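Local coordinates for protein tRNA uridine(34) acetyltransferase (Methanocaldococcus infernus, PDB 6IA8) that forms 5-carboxymethyluridine at wobble position 34 of tRNAs, using acetyl-CoA, S-adenosyl-L-methionine and a [4Fe-4S] cluster, at residues G142-P145 / Y151-W154; C159-A162 / E167-S170; K200-M205 / T241-D246; D161-R166 / H183-L188; F144-I149 / P194-E199. All coordinates share one frame; numbering follows the deposited sequence.

Interaction 1 of 5, residues G142-P145 / Y151-W154; sequences GTFP and YQDW. With SO4 (sulfate ion), chain F.
Phe144 and Gln152 carry this contact, the ring lying flat beneath the start of the glutamine side chain. Gln152 CG stands over one face of the Phe144 ring, 4.1 Å from its centroid and 17° off the normal, a CH-pi contact displaced toward the rim where CZ meets Gln152 CB at 3.6 Å. The ring gets there because CG of Phe144 is anti to the backbone N (chi1 -172°), which swings it toward the helix. Tyr151 comes to the edge of that ring instead, its CE2 4.1 Å from Phe144 CE1, while its hydroxyl bonds to Ser70 N. In the radical SAM barrel this is the turn after strand 134-140 folding back on the first turn of helix 149-164; by position and its GTFP sequence it probably corresponds to the glycine-rich motif that follows the second strand in this family. Beyond CG the glutamine runs extended, and its amide plane is inclined 60° to the ring. NE2 donates to Arg147 O and to a water (3.0 Å from NE2) that in turn donates to Pro145 O at 2.8 Å. Replacing Gln152 with an alanine would probably leave Arg147 O and this water without their amide partner and uncover the Phe144 face. Farther along the helix, Trp154 NE1 donates to O4 of a sulfate, probably from the crystallisation liquor, at 3.0 Å, and Lys157 holds the same anion.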
# COMPACT_ATOMS: atom_id res chain seq x y z
N GLY A 142 -14.25 1.64 2.07
CA GLY A 142 -14.39 1.69 0.63
C GLY A 142 -15.29 2.77 0.10
O GLY A 142 -15.26 3.05 -1.10
N THR A 143 -16.11 3.39 0.94
CA THR A 143 -17.02 4.43 0.50
C THR A 143 -16.59 5.82 0.93
O THR A 143 -17.32 6.78 0.68
CB THR A 143 -18.43 4.14 1.03
OG1 THR A 143 -18.42 4.15 2.46
CG2 THR A 143 -18.91 2.78 0.54
N PHE A 144 -15.43 5.94 1.58
CA PHE A 144 -15.03 7.23 2.16
C PHE A 144 -14.98 8.35 1.13
O PHE A 144 -15.50 9.45 1.42
CB PHE A 144 -13.69 7.06 2.87
CG PHE A 144 -13.26 8.26 3.68
CD1 PHE A 144 -13.95 8.63 4.81
CD2 PHE A 144 -12.13 8.99 3.33
CE1 PHE A 144 -13.54 9.71 5.55
CE2 PHE A 144 -11.71 10.06 4.05
CZ PHE A 144 -12.40 10.42 5.17
N PRO A 145 -14.44 8.14 -0.08
CA PRO A 145 -14.38 9.25 -1.04
C PRO A 145 -15.73 9.66 -1.58
O PRO A 145 -15.83 10.73 -2.18
CB PRO A 145 -13.48 8.69 -2.17
CG PRO A 145 -12.71 7.56 -1.53
CD PRO A 145 -13.66 6.97 -0.53
N TYR A 151 -17.72 15.62 6.03
CA TYR A 151 -17.45 14.45 6.86
C TYR A 151 -16.02 13.97 6.70
O TYR A 151 -15.37 13.62 7.70
CB TYR A 151 -18.43 13.33 6.52
CG TYR A 151 -18.16 12.06 7.29
CD1 TYR A 151 -18.71 11.86 8.55
CD2 TYR A 151 -17.37 11.05 6.76
CE1 TYR A 151 -18.46 10.69 9.25
CE2 TYR A 151 -17.13 9.88 7.46
CZ TYR A 151 -17.67 9.70 8.70
OH TYR A 151 -17.43 8.55 9.41
N GLN A 152 -15.50 13.93 5.47
CA GLN A 152 -14.13 13.47 5.26
C GLN A 152 -13.13 14.35 6.00
O GLN A 152 -12.20 13.85 6.65
CB GLN A 152 -13.78 13.47 3.77
CG GLN A 152 -14.69 12.66 2.86
CD GLN A 152 -14.18 12.65 1.43
OE1 GLN A 152 -12.98 12.52 1.20
NE2 GLN A 152 -15.08 12.83 0.47
N ASP A 153 -13.25 15.67 5.84
CA ASP A 153 -12.32 16.58 6.49
C ASP A 153 -12.37 16.41 7.99
O ASP A 153 -11.34 16.32 8.66
CB ASP A 153 -12.64 18.03 6.10
CG ASP A 153 -12.33 18.33 4.65
OD1 ASP A 153 -11.78 17.44 3.96
OD2 ASP A 153 -12.63 19.45 4.22
N TRP A 154 -13.58 16.33 8.55
CA TRP A 154 -13.74 16.18 9.99
C TRP A 154 -13.16 14.86 10.47
O TRP A 154 -12.44 14.82 11.47
CB TRP A 154 -15.23 16.30 10.35
CG TRP A 154 -15.55 15.92 11.77
CD1 TRP A 154 -15.47 16.72 12.88
CD2 TRP A 154 -16.00 14.63 12.23
NE1 TRP A 154 -15.84 16.00 14.00
CE2 TRP A 154 -16.18 14.73 13.63
CE3 TRP A 154 -16.29 13.42 11.58
CZ2 TRP A 154 -16.61 13.65 14.40
CZ3 TRP A 154 -16.72 12.36 12.35
CH2 TRP A 154 -16.87 12.48 13.75
S SO4 F . -14.69 18.87 16.73
O1 SO4 F . -14.19 19.44 15.48
O2 SO4 F . -13.57 18.33 17.50
O3 SO4 F . -15.37 19.90 17.50
O4 SO4 F . -15.64 17.78 16.46
O HOH W 1 -14.02 12.89 -2.37

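Interaction 2 of 5, residues C159-A162 / E167-S170; sequences CLDA and ESKS
Glu167, in the loop after helix 149-164, sends its carboxylate back over the last turns of that helix to meet Asp161. The chain starts anti to the backbone N and bends at chi2 (61°), a fold that brings OE1 round to the amide of the next residue: Ser168 N donates to Glu167 OE1 at 2.9 Å, on the anti lone pair. The same OE1 stands 2.9 Å from Asp161 OD2, and the two carboxylate planes are inclined at 74°. Two acceptors this close would repel each other, but Lys157 NZ forms salt bridges to both oxygens and Arg158 NH1 to Asp161 OD2, so the gathered positive charge probably pays for the approach. Ser168 follows with the bond that directly joins the segments. Its OG donates to Asp161 OD1 at 2.6 Å, and OD1 receives it on its syn lone pair, the side facing the other oxygen. The two oxygens of Asp161 thus have separate tasks: OD1 takes the serine hydroxyl, whereas OD2 faces the basic side chains. Asp161 and Ser168, both buried, also pack on Ala174; Glu167 lies at the exposed side. At Lys169 the backbone N bonds to Glu173 OE2. Ser170 then turns its side chain to the helix that starts after it, OG bonding to Glu173 N. This is a serine N-cap of helix 171-178, and the whole forms a short connection between two consecutive helices of the radical SAM domain, in which an aspartate near the end of helix 149-164 holds the turn into the helix that follows.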
# COMPACT_ATOMS: atom_id res chain seq x y z
N CYS A 159 -8.86 12.10 13.63
CA CYS A 159 -7.79 11.12 13.77
C CYS A 159 -6.47 11.80 14.10
O CYS A 159 -5.70 11.32 14.95
CB CYS A 159 -7.67 10.29 12.48
SG CYS A 159 -9.10 9.25 12.10
N LEU A 160 -6.17 12.89 13.40
CA LEU A 160 -4.96 13.64 13.68
C LEU A 160 -5.01 14.28 15.06
O LEU A 160 -3.97 14.38 15.73
CB LEU A 160 -4.73 14.70 12.61
CG LEU A 160 -4.46 14.16 11.21
CD1 LEU A 160 -4.43 15.30 10.22
CD2 LEU A 160 -3.17 13.38 11.20
N ASP A 161 -6.19 14.75 15.49
CA ASP A 161 -6.33 15.28 16.84
C ASP A 161 -5.90 14.24 17.86
O ASP A 161 -5.24 14.57 18.86
CB ASP A 161 -7.78 15.72 17.12
CG ASP A 161 -8.18 16.98 16.36
OD1 ASP A 161 -7.30 17.72 15.88
OD2 ASP A 161 -9.39 17.24 16.26
N ALA A 162 -6.31 12.98 17.67
CA ALA A 162 -5.94 11.91 18.60
C ALA A 162 -4.44 11.68 18.59
O ALA A 162 -3.85 11.45 19.64
CB ALA A 162 -6.65 10.62 18.25
N GLU A 167 -6.95 19.41 20.64
CA GLU A 167 -7.97 19.86 19.72
C GLU A 167 -7.35 20.78 18.67
O GLU A 167 -6.29 21.38 18.88
CB GLU A 167 -9.08 20.58 20.50
CG GLU A 167 -10.23 21.08 19.65
CD GLU A 167 -10.97 19.96 18.93
OE1 GLU A 167 -10.35 19.31 18.07
OE2 GLU A 167 -12.16 19.74 19.22
N SER A 168 -8.01 20.88 17.53
CA SER A 168 -7.62 21.81 16.49
C SER A 168 -8.86 22.49 15.93
O SER A 168 -9.98 21.99 16.06
CB SER A 168 -6.87 21.10 15.37
OG SER A 168 -7.68 20.08 14.75
N LYS A 169 -8.64 23.63 15.29
CA LYS A 169 -9.73 24.42 14.74
C LYS A 169 -10.14 23.93 13.36
O LYS A 169 -11.23 24.27 12.89
CB LYS A 169 -9.35 25.90 14.66
N SER A 170 -9.30 23.15 12.69
CA SER A 170 -9.54 22.78 11.31
C SER A 170 -8.60 21.65 10.92
O SER A 170 -7.59 21.40 11.57
CB SER A 170 -9.33 23.98 10.39
OG SER A 170 -7.95 24.20 10.20

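Interaction 3 of 5, residues K200-M205 / T241-D246; sequences KEINQM and TQLLKD
Ile202 pushes its terminal methyl against the backbone side of Leu243, joining helices 199-208 and 234-245, which pack side by side on the outside of the parallel sheet of the radical SAM partial TIM barrel. Their short axes approach to 10.8 Å and diverge by 37°. The tight part is small. With CG1 beside the backbone N and the chain extended to CD1 (chi2 171°), the Ile202 side chain reaches toward helix 234-245; CD1 meets Leu243 CB at 3.5 Å, the two side chains crossing at about a right angle. Leu244 comes obliquely along the same isoleucine, its CD2 4.0 Å from both Ile202 CD1 and Ile202 CG1. Below them strand 212-218 gives the floor, through Val213 against Met205 and Leu244. The packing slackens toward Met205, whose CE is 4.4 Å from Leu244 CD2. On the outer flank of helix 199-208 the residues grow more polar: Lys200 is exposed, and Asn203 OD1 bonds to Arg433 NH1. The far flank of helix 234-245 instead faces the acetyltransferase domain, where Lys245 pairs with Glu406, and Asp246 with Arg426 and the backbone amides of Tyr429 and Lys430. At the end of segment 241-246, Gln242 NE2 donates to Asp246 OD2 at 2.8 Å, nearly straight at 169° and in the amide plane.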
# COMPACT_ATOMS: atom_id res chain seq x y z
N LYS A 200 -11.68 14.89 -9.15
CA LYS A 200 -12.19 15.66 -8.02
C LYS A 200 -11.91 14.94 -6.71
O LYS A 200 -11.44 15.55 -5.74
CB LYS A 200 -13.68 15.90 -8.19
CG LYS A 200 -14.34 16.56 -7.00
N GLU A 201 -12.17 13.63 -6.68
CA GLU A 201 -11.93 12.86 -5.46
C GLU A 201 -10.43 12.73 -5.17
O GLU A 201 -10.02 12.71 -4.01
CB GLU A 201 -12.59 11.48 -5.58
CG GLU A 201 -14.08 11.51 -5.23
CD GLU A 201 -14.92 10.58 -6.08
OE1 GLU A 201 -16.07 10.29 -5.69
OE2 GLU A 201 -14.44 10.14 -7.15
N ILE A 202 -9.60 12.62 -6.21
CA ILE A 202 -8.16 12.57 -5.96
C ILE A 202 -7.68 13.89 -5.38
O ILE A 202 -6.87 13.93 -4.46
CB ILE A 202 -7.40 12.20 -7.24
CG1 ILE A 202 -7.75 10.76 -7.66
CG2 ILE A 202 -5.92 12.35 -7.01
CD1 ILE A 202 -7.22 10.35 -8.99
N ASN A 203 -8.18 15.01 -5.91
CA ASN A 203 -7.87 16.31 -5.30
C ASN A 203 -8.20 16.31 -3.80
O ASN A 203 -7.42 16.79 -2.97
CB ASN A 203 -8.63 17.44 -6.00
CG ASN A 203 -8.13 17.70 -7.41
OD1 ASN A 203 -6.98 17.40 -7.74
ND2 ASN A 203 -8.98 18.27 -8.24
N GLN A 204 -9.38 15.78 -3.45
CA GLN A 204 -9.79 15.75 -2.04
C GLN A 204 -8.87 14.83 -1.23
O GLN A 204 -8.44 15.18 -0.12
CB GLN A 204 -11.26 15.30 -1.96
CG GLN A 204 -11.73 14.88 -0.59
CD GLN A 204 -11.78 16.01 0.43
OE1 GLN A 204 -11.59 17.18 0.11
NE2 GLN A 204 -12.01 15.65 1.67
N MET A 205 -8.51 13.68 -1.79
CA MET A 205 -7.63 12.78 -1.05
C MET A 205 -6.27 13.41 -0.81
O MET A 205 -5.71 13.27 0.27
CB MET A 205 -7.50 11.45 -1.77
CG MET A 205 -8.79 10.61 -1.66
SD MET A 205 -8.73 8.99 -2.40
CE MET A 205 -8.29 9.42 -4.02
N THR A 241 -6.15 3.99 -11.93
CA THR A 241 -4.73 3.71 -11.73
C THR A 241 -3.87 4.79 -12.37
O THR A 241 -2.91 5.29 -11.75
CB THR A 241 -4.38 2.34 -12.29
OG1 THR A 241 -5.05 1.28 -11.58
CG2 THR A 241 -2.85 2.09 -12.20
N GLN A 242 -4.20 5.20 -13.60
CA GLN A 242 -3.43 6.23 -14.28
C GLN A 242 -3.55 7.59 -13.58
O GLN A 242 -2.57 8.32 -13.45
CB GLN A 242 -3.91 6.34 -15.72
CG GLN A 242 -3.26 7.50 -16.50
CD GLN A 242 -4.13 8.72 -16.61
OE1 GLN A 242 -5.31 8.61 -16.93
NE2 GLN A 242 -3.55 9.89 -16.37
N LEU A 243 -4.76 7.97 -13.18
CA LEU A 243 -4.92 9.26 -12.52
C LEU A 243 -4.17 9.28 -11.20
O LEU A 243 -3.60 10.31 -10.82
CB LEU A 243 -6.40 9.55 -12.30
CG LEU A 243 -7.23 9.80 -13.57
CD1 LEU A 243 -8.70 9.88 -13.19
CD2 LEU A 243 -6.79 11.07 -14.25
N LEU A 244 -4.18 8.16 -10.47
CA LEU A 244 -3.46 8.08 -9.20
C LEU A 244 -1.95 8.17 -9.43
O LEU A 244 -1.26 8.95 -8.77
CB LEU A 244 -3.82 6.76 -8.49
CG LEU A 244 -5.23 6.73 -7.88
CD1 LEU A 244 -5.57 5.28 -7.51
CD2 LEU A 244 -5.38 7.63 -6.73
N LYS A 245 -1.43 7.38 -10.38
CA LYS A 245 -0.00 7.40 -10.67
C LYS A 245 0.45 8.78 -11.11
O LYS A 245 1.50 9.26 -10.68
CB LYS A 245 0.31 6.37 -11.75
CG LYS A 245 0.31 4.88 -11.32
CD LYS A 245 1.34 4.59 -10.23
CE LYS A 245 1.49 3.08 -10.05
NZ LYS A 245 2.25 2.52 -11.19
N ASP A 246 -0.33 9.44 -11.98
CA ASP A 246 0.04 10.75 -12.49
C ASP A 246 -0.21 11.85 -11.47
O ASP A 246 0.10 13.00 -11.77
CB ASP A 246 -0.71 11.04 -13.80
CG ASP A 246 -0.11 10.28 -14.98
OD1 ASP A 246 1.11 9.91 -14.89
OD2 ASP A 246 -0.83 10.07 -15.97

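Interaction 4 of 5, residues D161-R166 / H183-L188; sequences DAMNER and HRCVAL. With SO4 (sulfate ion), chain H.
Met163 and His183 meet mainly through van der Waals contact of side-chain carbons with each other's carbonyl oxygens. Met163 CB rests 3.4 Å from His183 O, and in return Met163 O faces the edge of the imidazole, 3.3 Å from His183 CD2 and near the ring plane. The apolar contact lies farther out, where Met163 SD is 3.8 Å from Cys185 CB, so the methionine lies along the start of the strand. The polar contacts are made by the ring nitrogens. His183 CG sits beside the backbone N (chi1 -52°), which carries NE2 out to the end of the helix, where Glu165 leaves helical geometry with positive phi. NE2 donates at 2.9 Å, with an angle of 145°, to O4 of a sulfate probably taken up from the crystallisation liquor, and makes a weak, strongly bent bond to Glu165 OE1 at 3.0 Å. The carboxylate and ring planes are 43° apart. ND1 is bonded to Thr132 O, so a partner at each nitrogen fixes the rotation of the ring. A leucine in place of His183 would probably deprive the sulfate of a donor, Glu165 OE1 of a weak one, and Thr132 O of its mate. The His183 side chain lies about 8 Å from that of Lys134, which by similarity binds acetyl-CoA. Asn178 of helix 171-178 bonds to Cys185 N, His183 O and Asn164 OD1, bridging the two segments. Helices 149-164 and 171-178 both lie in the beta-alpha-beta connection from strand 134-140 to strand 184-192, with Met163 pressed also on Ile135 and Leu137 of the first strand.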
# COMPACT_ATOMS: atom_id res chain seq x y z
N ASP A 161 -6.19 14.75 15.49
CA ASP A 161 -6.33 15.28 16.84
C ASP A 161 -5.90 14.24 17.86
O ASP A 161 -5.24 14.57 18.86
CB ASP A 161 -7.78 15.72 17.12
CG ASP A 161 -8.18 16.98 16.36
OD1 ASP A 161 -7.30 17.72 15.88
OD2 ASP A 161 -9.39 17.24 16.26
N ALA A 162 -6.31 12.98 17.67
CA ALA A 162 -5.94 11.91 18.60
C ALA A 162 -4.44 11.68 18.59
O ALA A 162 -3.85 11.45 19.64
CB ALA A 162 -6.65 10.62 18.25
N MET A 163 -3.82 11.75 17.41
CA MET A 163 -2.37 11.60 17.35
C MET A 163 -1.69 12.79 17.99
O MET A 163 -0.66 12.62 18.66
CB MET A 163 -1.90 11.45 15.90
CG MET A 163 -2.49 10.25 15.18
SD MET A 163 -1.85 10.22 13.48
CE MET A 163 -3.28 9.57 12.62
N ASN A 164 -2.21 14.00 17.73
CA ASN A 164 -1.60 15.22 18.27
C ASN A 164 -1.83 15.36 19.77
O ASN A 164 -1.09 16.09 20.44
CB ASN A 164 -2.16 16.48 17.57
CG ASN A 164 -1.88 16.50 16.08
OD1 ASN A 164 -0.97 15.85 15.59
ND2 ASN A 164 -2.68 17.26 15.34
N GLU A 165 -2.86 14.71 20.29
CA GLU A 165 -3.26 14.85 21.69
C GLU A 165 -3.66 16.29 22.02
O GLU A 165 -3.35 16.81 23.10
CB GLU A 165 -2.16 14.36 22.63
CG GLU A 165 -1.90 12.86 22.55
CD GLU A 165 -0.63 12.45 23.29
OE1 GLU A 165 0.06 11.53 22.82
OE2 GLU A 165 -0.32 13.07 24.33
N ARG A 166 -4.39 16.91 21.10
CA ARG A 166 -4.98 18.22 21.36
C ARG A 166 -6.01 18.54 20.29
O ARG A 166 -5.95 18.02 19.17
CB ARG A 166 -3.91 19.32 21.42
CG ARG A 166 -3.08 19.42 20.16
CD ARG A 166 -2.51 20.85 20.01
NE ARG A 166 -3.54 21.82 19.63
CZ ARG A 166 -3.31 23.09 19.33
NH1 ARG A 166 -2.07 23.57 19.37
NH2 ARG A 166 -4.32 23.88 18.99
N HIS A 183 3.12 11.58 17.83
CA HIS A 183 2.62 10.48 17.01
C HIS A 183 2.41 11.05 15.61
O HIS A 183 1.40 11.69 15.33
CB HIS A 183 1.32 9.91 17.58
CG HIS A 183 1.42 9.54 19.02
ND1 HIS A 183 2.03 8.38 19.45
CD2 HIS A 183 0.96 10.16 20.14
CE1 HIS A 183 1.94 8.30 20.77
NE2 HIS A 183 1.29 9.36 21.21
N ARG A 184 3.39 10.87 14.74
CA ARG A 184 3.34 11.48 13.41
C ARG A 184 2.65 10.57 12.42
O ARG A 184 2.93 9.37 12.36
CB ARG A 184 4.75 11.79 12.92
CG ARG A 184 5.50 12.75 13.81
CD ARG A 184 6.57 13.44 13.02
NE ARG A 184 7.49 14.21 13.85
CZ ARG A 184 8.48 14.96 13.36
NH1 ARG A 184 8.67 15.05 12.05
NH2 ARG A 184 9.27 15.61 14.20
N CYS A 185 1.73 11.15 11.63
CA CYS A 185 1.08 10.44 10.54
C CYS A 185 2.03 10.41 9.34
O CYS A 185 2.12 11.39 8.59
CB CYS A 185 -0.25 11.09 10.18
SG CYS A 185 -1.10 10.15 8.82
N VAL A 186 2.79 9.32 9.20
CA VAL A 186 3.76 9.23 8.12
C VAL A 186 3.16 8.68 6.84
O VAL A 186 3.80 8.76 5.78
CB VAL A 186 4.98 8.38 8.50
CG1 VAL A 186 5.68 9.01 9.73
CG2 VAL A 186 4.58 6.93 8.76
N ALA A 187 1.95 8.15 6.88
CA ALA A 187 1.29 7.62 5.70
C ALA A 187 -0.21 7.57 5.99
O ALA A 187 -0.63 7.30 7.11
CB ALA A 187 1.78 6.21 5.34
N LEU A 188 -1.00 7.79 4.94
CA LEU A 188 -2.45 7.77 5.05
C LEU A 188 -2.98 7.01 3.85
O LEU A 188 -2.78 7.46 2.71
CB LEU A 188 -3.03 9.18 5.08
CG LEU A 188 -4.55 9.36 4.89
CD1 LEU A 188 -5.29 8.54 5.86
CD2 LEU A 188 -4.92 10.86 5.03
S SO4 H . 1.58 9.54 24.92
O1 SO4 H . 2.15 10.72 24.27
O2 SO4 H . 2.67 8.71 25.44
O3 SO4 H . 0.71 9.95 26.01
O4 SO4 H . 0.80 8.76 23.96

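Interaction 5 of 5, residues F144-I149 / P194-E199; sequences FPAREI and PDYCSE
Pro145 opens the contact by setting its ring beside the backbone of the other loop, CB 3.8 Å from Tyr196 O. The carbonyl it meets is also engaged, weakly, by Thr192 OG1, and the two side chains approach more loosely, Pro145 CB lying 4.5 Å from Tyr196 CB. Next comes Ala146, which meets the aromatic ring. Its methyl stands over the middle of the Tyr196 ring, 3.9 Å from the centroid and 12° off the normal, a well-centred CH-pi contact, and CB is 3.8 Å from CE2 of the same tyrosine. Two torsions of Tyr196 explain it: chi1 of -64° puts CG beside the backbone N, and chi2 of -21° turns the ring so that its flat side faces the methyl. Arg147 N then donates to Phe144 O at 3.0 Å, keeping the 3-10 turn that presents Pro145 and Ala146. After this turn the chain leaves the tyrosine. Arg147 NE forms a weak salt bridge to Glu148 OE1 at 3.3 Å, and Glu148 is the N-cap of helix 149-164, which Ile149 begins. The other loop also ends in an N-cap residue, Ser198, whose OG caps a backbone N of helix 199-208 and also bonds to Glu201 OE2. The contact therefore joins two beta-alpha loops, those after strands 134-140 and 184-192, at the C-terminal ends of neighbouring parallel strands, the end of the barrel where radical SAM enzymes as a family place cluster and cofactor.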
# COMPACT_ATOMS: atom_id res chain seq x y z
N PHE A 144 -15.43 5.94 1.58
CA PHE A 144 -15.03 7.23 2.16
C PHE A 144 -14.98 8.35 1.13
O PHE A 144 -15.50 9.45 1.42
CB PHE A 144 -13.69 7.06 2.87
CG PHE A 144 -13.26 8.26 3.68
CD1 PHE A 144 -13.95 8.63 4.81
CD2 PHE A 144 -12.13 8.99 3.33
CE1 PHE A 144 -13.54 9.71 5.55
CE2 PHE A 144 -11.71 10.06 4.05
CZ PHE A 144 -12.40 10.42 5.17
N PRO A 145 -14.44 8.14 -0.08
CA PRO A 145 -14.38 9.25 -1.04
C PRO A 145 -15.73 9.66 -1.58
O PRO A 145 -15.83 10.73 -2.18
CB PRO A 145 -13.48 8.69 -2.17
CG PRO A 145 -12.71 7.56 -1.53
CD PRO A 145 -13.66 6.97 -0.53
N ALA A 146 -16.76 8.86 -1.36
CA ALA A 146 -18.12 9.23 -1.77
C ALA A 146 -18.87 9.98 -0.68
O ALA A 146 -19.95 10.52 -0.95
CB ALA A 146 -18.92 7.99 -2.16
N ARG A 147 -18.35 10.02 0.54
CA ARG A 147 -19.00 10.77 1.61
C ARG A 147 -18.87 12.28 1.38
O ARG A 147 -18.04 12.76 0.60
CB ARG A 147 -18.41 10.40 2.97
CG ARG A 147 -18.48 8.91 3.31
CD ARG A 147 -19.90 8.47 3.57
NE ARG A 147 -20.45 9.10 4.77
CZ ARG A 147 -20.31 8.61 6.00
NH1 ARG A 147 -19.64 7.49 6.21
NH2 ARG A 147 -20.88 9.24 7.03
N GLU A 148 -19.71 13.03 2.08
CA GLU A 148 -19.63 14.48 2.03
C GLU A 148 -18.22 14.94 2.42
O GLU A 148 -17.60 14.39 3.34
CB GLU A 148 -20.66 15.10 2.98
CG GLU A 148 -21.98 14.35 3.14
CD GLU A 148 -21.92 13.27 4.23
OE1 GLU A 148 -21.32 12.20 3.98
OE2 GLU A 148 -22.44 13.50 5.35
N ILE A 149 -17.73 15.96 1.72
CA ILE A 149 -16.40 16.48 2.04
C ILE A 149 -16.33 16.94 3.49
O ILE A 149 -15.32 16.76 4.17
CB ILE A 149 -16.04 17.62 1.06
CG1 ILE A 149 -15.68 17.04 -0.31
CG2 ILE A 149 -14.88 18.42 1.60
CD1 ILE A 149 -15.72 18.07 -1.42
N PRO A 194 -13.13 1.45 -7.41
CA PRO A 194 -12.48 2.08 -8.57
C PRO A 194 -13.29 3.19 -9.21
O PRO A 194 -12.69 4.11 -9.77
CB PRO A 194 -12.29 0.91 -9.54
CG PRO A 194 -12.20 -0.32 -8.64
CD PRO A 194 -13.19 -0.02 -7.53
N ASP A 195 -14.62 3.14 -9.15
CA ASP A 195 -15.44 4.18 -9.76
C ASP A 195 -15.65 5.39 -8.86
O ASP A 195 -16.29 6.35 -9.29
CB ASP A 195 -16.80 3.61 -10.19
CG ASP A 195 -17.54 2.92 -9.06
OD1 ASP A 195 -16.88 2.29 -8.20
OD2 ASP A 195 -18.78 2.99 -9.04
N TYR A 196 -15.13 5.37 -7.63
CA TYR A 196 -15.09 6.55 -6.77
C TYR A 196 -13.71 7.20 -6.80
O TYR A 196 -13.22 7.66 -5.77
CB TYR A 196 -15.42 6.20 -5.31
CG TYR A 196 -16.79 5.68 -5.01
CD1 TYR A 196 -17.85 5.90 -5.87
CD2 TYR A 196 -17.03 4.97 -3.83
CE1 TYR A 196 -19.13 5.40 -5.57
CE2 TYR A 196 -18.28 4.47 -3.53
CZ TYR A 196 -19.32 4.68 -4.40
OH TYR A 196 -20.57 4.19 -4.09
N CYS A 197 -13.05 7.25 -7.95
CA CYS A 197 -11.67 7.73 -8.02
C CYS A 197 -11.49 8.72 -9.16
O CYS A 197 -10.62 8.56 -10.02
CB CYS A 197 -10.74 6.55 -8.18
SG CYS A 197 -9.24 6.82 -7.39
N SER A 198 -12.33 9.76 -9.16
CA SER A 198 -12.28 10.83 -10.15
C SER A 198 -11.17 11.82 -9.80
O SER A 198 -10.61 11.80 -8.69
CB SER A 198 -13.60 11.58 -10.18
OG SER A 198 -13.77 12.16 -8.87
N GLU A 199 -10.90 12.73 -10.75
CA GLU A 199 -9.94 13.80 -10.47
C GLU A 199 -10.38 14.59 -9.26
O GLU A 199 -9.56 14.92 -8.39
CB GLU A 199 -9.78 14.73 -11.67
CG GLU A 199 -9.30 14.05 -12.93
CD GLU A 199 -8.95 15.04 -14.03
OE1 GLU A 199 -9.08 16.26 -13.83
OE2 GLU A 199 -8.54 14.59 -15.11

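How the interactions relate
From the N terminus, interaction 1 closes the short turn between strand 134-140 and helix 149-164. Interaction 5 starts from the same turn but closes a much longer loop, reaching past strand 184-192. Interactions 2 and 4 are nested inside that loop. They share Asp161 and Ala162 and hold the far end of helix 149-164 to the next turn and to the start of strand 184-192. Interaction 3 follows in series, joining helices 199-208 and 234-245. Gln204 connects it to interaction 1 through Asp153, while Leu243 packs against Cys197 of interaction 5. Together the contacts tie successive beta-alpha units of the radical SAM barrel.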